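Local structure of B-agarase (Agarivorans gilvus, 5Z6P) at residues T702-V710 / Q756-R764. The protein is a glycoside hydrolase of family 50, a beta-agarase that probably cleaves the beta-galactosidic linkages of agarose. Sequence-based numbering, arbitrary orientation.
Sequences TVVDNPYFV and QSMYPKRFR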
loop_
_atom_site.group_PDB
_atom_site.type_symbol
_atom_site.label_atom_id
_atom_site.label_comp_id
_atom_site.label_asym_id
_atom_site.label_seq_id
_atom_site.Cartn_x
_atom_site.Cartn_y
_atom_site.Cartn_z
ATOM N N THR A 702 -2.371 -18.058 3.436
ATOM C CA THR A 702 -2.536 -17.444 4.716
ATOM C C THR A 702 -3.937 -16.804 4.907
ATOM O O THR A 702 -4.522 -16.837 6.004
ATOM C CB THR A 702 -1.368 -16.455 4.855
ATOM O OG1 THR A 702 -0.431 -16.887 5.852
ATOM C CG2 THR A 702 -1.808 -15.106 5.007
ATOM N N VAL A 703 -4.512 -16.294 3.827
ATOM C CA VAL A 703 -5.840 -15.692 3.901
ATOM C C VAL A 703 -6.899 -16.782 3.794
ATOM O O VAL A 703 -7.882 -16.774 4.536
ATOM C CB VAL A 703 -6.043 -14.633 2.802
ATOM C CG1 VAL A 703 -7.442 -14.015 2.882
ATOM C CG2 VAL A 703 -4.949 -13.551 2.894
ATOM N N VAL A 704 -6.692 -17.718 2.874
ATOM C CA VAL A 704 -7.603 -18.841 2.714
ATOM C C VAL A 704 -7.695 -19.632 4.019
ATOM O O VAL A 704 -8.763 -20.123 4.362
ATOM C CB VAL A 704 -7.174 -19.767 1.557
ATOM C CG1 VAL A 704 -8.088 -20.963 1.462
ATOM C CG2 VAL A 704 -7.220 -19.012 0.257
ATOM N N ASP A 705 -6.585 -19.708 4.752
ATOM C CA ASP A 705 -6.522 -20.461 6.004
ATOM C C ASP A 705 -7.156 -19.710 7.180
ATOM O O ASP A 705 -7.403 -20.296 8.225
ATOM C CB ASP A 705 -5.077 -20.808 6.373
ATOM C CG ASP A 705 -4.510 -21.979 5.562
ATOM O OD1 ASP A 705 -5.273 -22.658 4.850
ATOM O OD2 ASP A 705 -3.295 -22.217 5.651
ATOM N N ASN A 706 -7.374 -18.410 7.026
ATOM C CA ASN A 706 -7.915 -17.632 8.135
ATOM C C ASN A 706 -9.433 -17.616 8.073
ATOM O O ASN A 706 -10.027 -17.147 7.101
ATOM C CB ASN A 706 -7.359 -16.203 8.151
ATOM C CG ASN A 706 -7.737 -15.457 9.412
ATOM O OD1 ASN A 706 -8.921 -15.260 9.686
ATOM N ND2 ASN A 706 -6.740 -15.056 10.194
ATOM N N PRO A 707 -10.072 -18.111 9.131
ATOM C CA PRO A 707 -11.519 -18.319 9.066
ATOM C C PRO A 707 -12.341 -17.023 9.168
ATOM O O PRO A 707 -13.558 -17.100 9.111
ATOM C CB PRO A 707 -11.789 -19.240 10.261
ATOM C CG PRO A 707 -10.722 -18.892 11.240
ATOM C CD PRO A 707 -9.508 -18.506 10.438
ATOM N N TYR A 708 -11.706 -15.865 9.298
ATOM C CA TYR A 708 -12.469 -14.616 9.315
ATOM C C TYR A 708 -12.412 -13.895 7.986
ATOM O O TYR A 708 -13.095 -12.888 7.787
ATOM C CB TYR A 708 -11.973 -13.701 10.433
ATOM C CG TYR A 708 -12.135 -14.357 11.767
ATOM C CD1 TYR A 708 -13.336 -14.277 12.447
ATOM C CD2 TYR A 708 -11.102 -15.095 12.325
ATOM C CE1 TYR A 708 -13.504 -14.896 13.664
ATOM C CE2 TYR A 708 -11.256 -15.722 13.539
ATOM C CZ TYR A 708 -12.466 -15.615 14.206
ATOM O OH TYR A 708 -12.635 -16.230 15.415
ATOM N N PHE A 709 -11.621 -14.419 7.057
ATOM C CA PHE A 709 -11.464 -13.736 5.786
ATOM C C PHE A 709 -12.212 -14.404 4.642
ATOM O O PHE A 709 -12.275 -15.639 4.527
ATOM C CB PHE A 709 -9.982 -13.593 5.458
ATOM C CG PHE A 709 -9.364 -12.386 6.082
ATOM C CD1 PHE A 709 -8.921 -12.420 7.391
ATOM C CD2 PHE A 709 -9.259 -11.207 5.365
ATOM C CE1 PHE A 709 -8.374 -11.304 7.972
ATOM C CE2 PHE A 709 -8.729 -10.087 5.934
ATOM C CZ PHE A 709 -8.279 -10.124 7.239
ATOM N N VAL A 710 -12.803 -13.561 3.807
ATOM C CA VAL A 710 -13.657 -14.044 2.748
ATOM C C VAL A 710 -13.103 -13.639 1.388
ATOM O O VAL A 710 -13.738 -13.845 0.369
ATOM C CB VAL A 710 -15.108 -13.528 2.923
ATOM C CG1 VAL A 710 -15.700 -14.070 4.243
ATOM C CG2 VAL A 710 -15.176 -11.986 2.876
ATOM N N GLN A 756 -7.344 -22.369 -8.119
ATOM C CA GLN A 756 -7.834 -23.718 -8.374
ATOM C C GLN A 756 -7.873 -24.535 -7.089
ATOM O O GLN A 756 -8.646 -25.478 -6.976
ATOM C CB GLN A 756 -6.977 -24.435 -9.427
ATOM C CG GLN A 756 -5.668 -24.995 -8.892
ATOM C CD GLN A 756 -4.972 -25.944 -9.861
ATOM O OE1 GLN A 756 -5.613 -26.537 -10.724
ATOM N NE2 GLN A 756 -3.653 -26.093 -9.712
ATOM N N SER A 757 -7.057 -24.169 -6.109
ATOM C CA SER A 757 -7.026 -24.906 -4.854
ATOM C C SER A 757 -7.894 -24.316 -3.724
ATOM O O SER A 757 -8.353 -25.051 -2.866
ATOM C CB SER A 757 -5.581 -25.038 -4.381
ATOM O OG SER A 757 -5.169 -23.906 -3.645
ATOM N N MET A 758 -8.103 -23.001 -3.718
ATOM C CA MET A 758 -8.712 -22.324 -2.564
ATOM C C MET A 758 -10.079 -22.865 -2.136
ATOM O O MET A 758 -10.328 -23.037 -0.951
ATOM C CB MET A 758 -8.851 -20.810 -2.824
ATOM C CG MET A 758 -9.741 -20.448 -4.006
ATOM S SD MET A 758 -9.697 -18.689 -4.413
ATOM C CE MET A 758 -10.957 -18.620 -5.667
ATOM N N TYR A 759 -10.962 -23.117 -3.092
ATOM C CA TYR A 759 -12.300 -23.551 -2.760
ATOM C C TYR A 759 -12.313 -24.930 -2.085
ATOM O O TYR A 759 -12.918 -25.076 -1.026
ATOM C CB TYR A 759 -13.190 -23.539 -4.009
ATOM C CG TYR A 759 -13.879 -22.216 -4.273
ATOM C CD1 TYR A 759 -14.388 -21.455 -3.230
ATOM C CD2 TYR A 759 -14.020 -21.732 -5.568
ATOM C CE1 TYR A 759 -15.038 -20.234 -3.483
ATOM C CE2 TYR A 759 -14.660 -20.529 -5.822
ATOM C CZ TYR A 759 -15.169 -19.787 -4.778
ATOM O OH TYR A 759 -15.788 -18.584 -5.042
ATOM N N PRO A 760 -11.651 -25.941 -2.682
ATOM C CA PRO A 760 -11.642 -27.200 -1.935
ATOM C C PRO A 760 -10.890 -27.110 -0.611
ATOM O O PRO A 760 -11.293 -27.772 0.337
ATOM C CB PRO A 760 -10.961 -28.191 -2.898
ATOM C CG PRO A 760 -10.404 -27.385 -4.007
ATOM C CD PRO A 760 -11.211 -26.135 -4.075
ATOM N N LYS A 761 -9.845 -26.296 -0.523
ATOM C CA LYS A 761 -9.143 -26.158 0.753
ATOM C C LYS A 761 -10.017 -25.470 1.797
ATOM O O LYS A 761 -10.079 -25.900 2.949
ATOM C CB LYS A 761 -7.848 -25.379 0.599
ATOM C CG LYS A 761 -6.995 -25.433 1.846
ATOM C CD LYS A 761 -6.070 -24.242 1.973
ATOM C CE LYS A 761 -5.331 -23.962 0.682
ATOM N NZ LYS A 761 -4.424 -25.056 0.270
ATOM N N ARG A 762 -10.689 -24.415 1.402
ATOM C CA ARG A 762 -11.494 -23.651 2.296
ATOM C C ARG A 762 -12.636 -24.411 2.878
ATOM O O ARG A 762 -12.798 -24.447 4.059
ATOM C CB ARG A 762 -12.074 -22.432 1.599
ATOM C CG ARG A 762 -12.890 -21.551 2.502
ATOM C CD ARG A 762 -12.047 -20.475 3.104
ATOM N NE ARG A 762 -12.754 -19.718 4.091
ATOM C CZ ARG A 762 -12.215 -18.798 4.856
ATOM N NH1 ARG A 762 -10.975 -18.503 4.706
ATOM N NH2 ARG A 762 -12.954 -18.190 5.749
ATOM N N PHE A 763 -13.404 -25.012 1.989
ATOM C CA PHE A 763 -14.607 -25.704 2.322
ATOM C C PHE A 763 -14.490 -27.183 2.574
ATOM O O PHE A 763 -15.268 -27.957 2.078
ATOM C CB PHE A 763 -15.657 -25.393 1.310
ATOM C CG PHE A 763 -16.012 -23.948 1.270
ATOM C CD1 PHE A 763 -16.725 -23.373 2.286
ATOM C CD2 PHE A 763 -15.600 -23.178 0.242
ATOM C CE1 PHE A 763 -17.037 -22.061 2.250
ATOM C CE2 PHE A 763 -15.896 -21.865 0.205
ATOM C CZ PHE A 763 -16.630 -21.304 1.197
ATOM N N ARG A 764 -13.526 -27.482 3.437
ATOM C CA ARG A 764 -13.067 -28.750 3.948
ATOM C C ARG A 764 -12.244 -29.523 2.996
ATOM O O ARG A 764 -11.072 -29.624 3.235
ATOM C CB ARG A 764 -14.148 -29.573 4.603
ATOM C CG ARG A 764 -14.967 -28.745 5.546
ATOM C CD ARG A 764 -14.782 -29.190 6.971
ATOM N NE ARG A 764 -15.775 -28.629 7.858
ATOM C CZ ARG A 764 -16.195 -29.241 8.949
ATOM N NH1 ARG A 764 -15.718 -30.431 9.255
ATOM N NH2 ARG A 764 -17.096 -28.679 9.721
#
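Extended at chi1 (-178°) and bent at chi2 (92°), the side chain of Arg-762 carries its guanidinium from the last turn of helix 745-762 into the bend between helix 689-704 and strand 709-714, where it meets the backbone carbonyls of Val-704 and Asn-706. NH1 of Arg-762 gives its more direct bond to Asn-706 O, 2.9 Å away at an N-H...O angle of 150°; this donor stands above the carbonyl plane, and the oxygen is only moderately tilted from the guanidinium plane. A weak, bent bond joins NH1 of Arg-762 to Val-704 O at 2.8 Å, and NH2 adds a long, weak one to Asn-706 O. The carbonyl of Asn-706 also closes the type I turn by accepting from Phe-709 N, which reaches it from the opposite face to NH1. Phe-709 O lies over one face of the guanidinium, 2.9 Å from NH2 of Arg-762, at an angle too poor for a hydrogen bond. NH2 is further held by Trp-290 O, so several carbonyls together probably stabilise the positive charge of this buried group.

Beside this polar cluster, Val-704 forms the apolar part of the contact. Its CG2 packs 3.9 Å from Met-758 CB, while CG1 lies 3.9 Å from Lys-761 CD, the two longer side chains each crossing the valine at about a right angle. Lys-761 CD also passes 3.4 Å from Asp-705 OD1, but the charged ends remain apart.

An Asx turn lies in the same bend: Asn-706 OD1 accepts from Tyr-708 N at 2.9 Å. The whole is a helix-to-strand junction leading into strand 709-714, which runs between and parallel to strands 299-305 and 664-668, consistent with the (beta/alpha)-barrel expected of this agarase family.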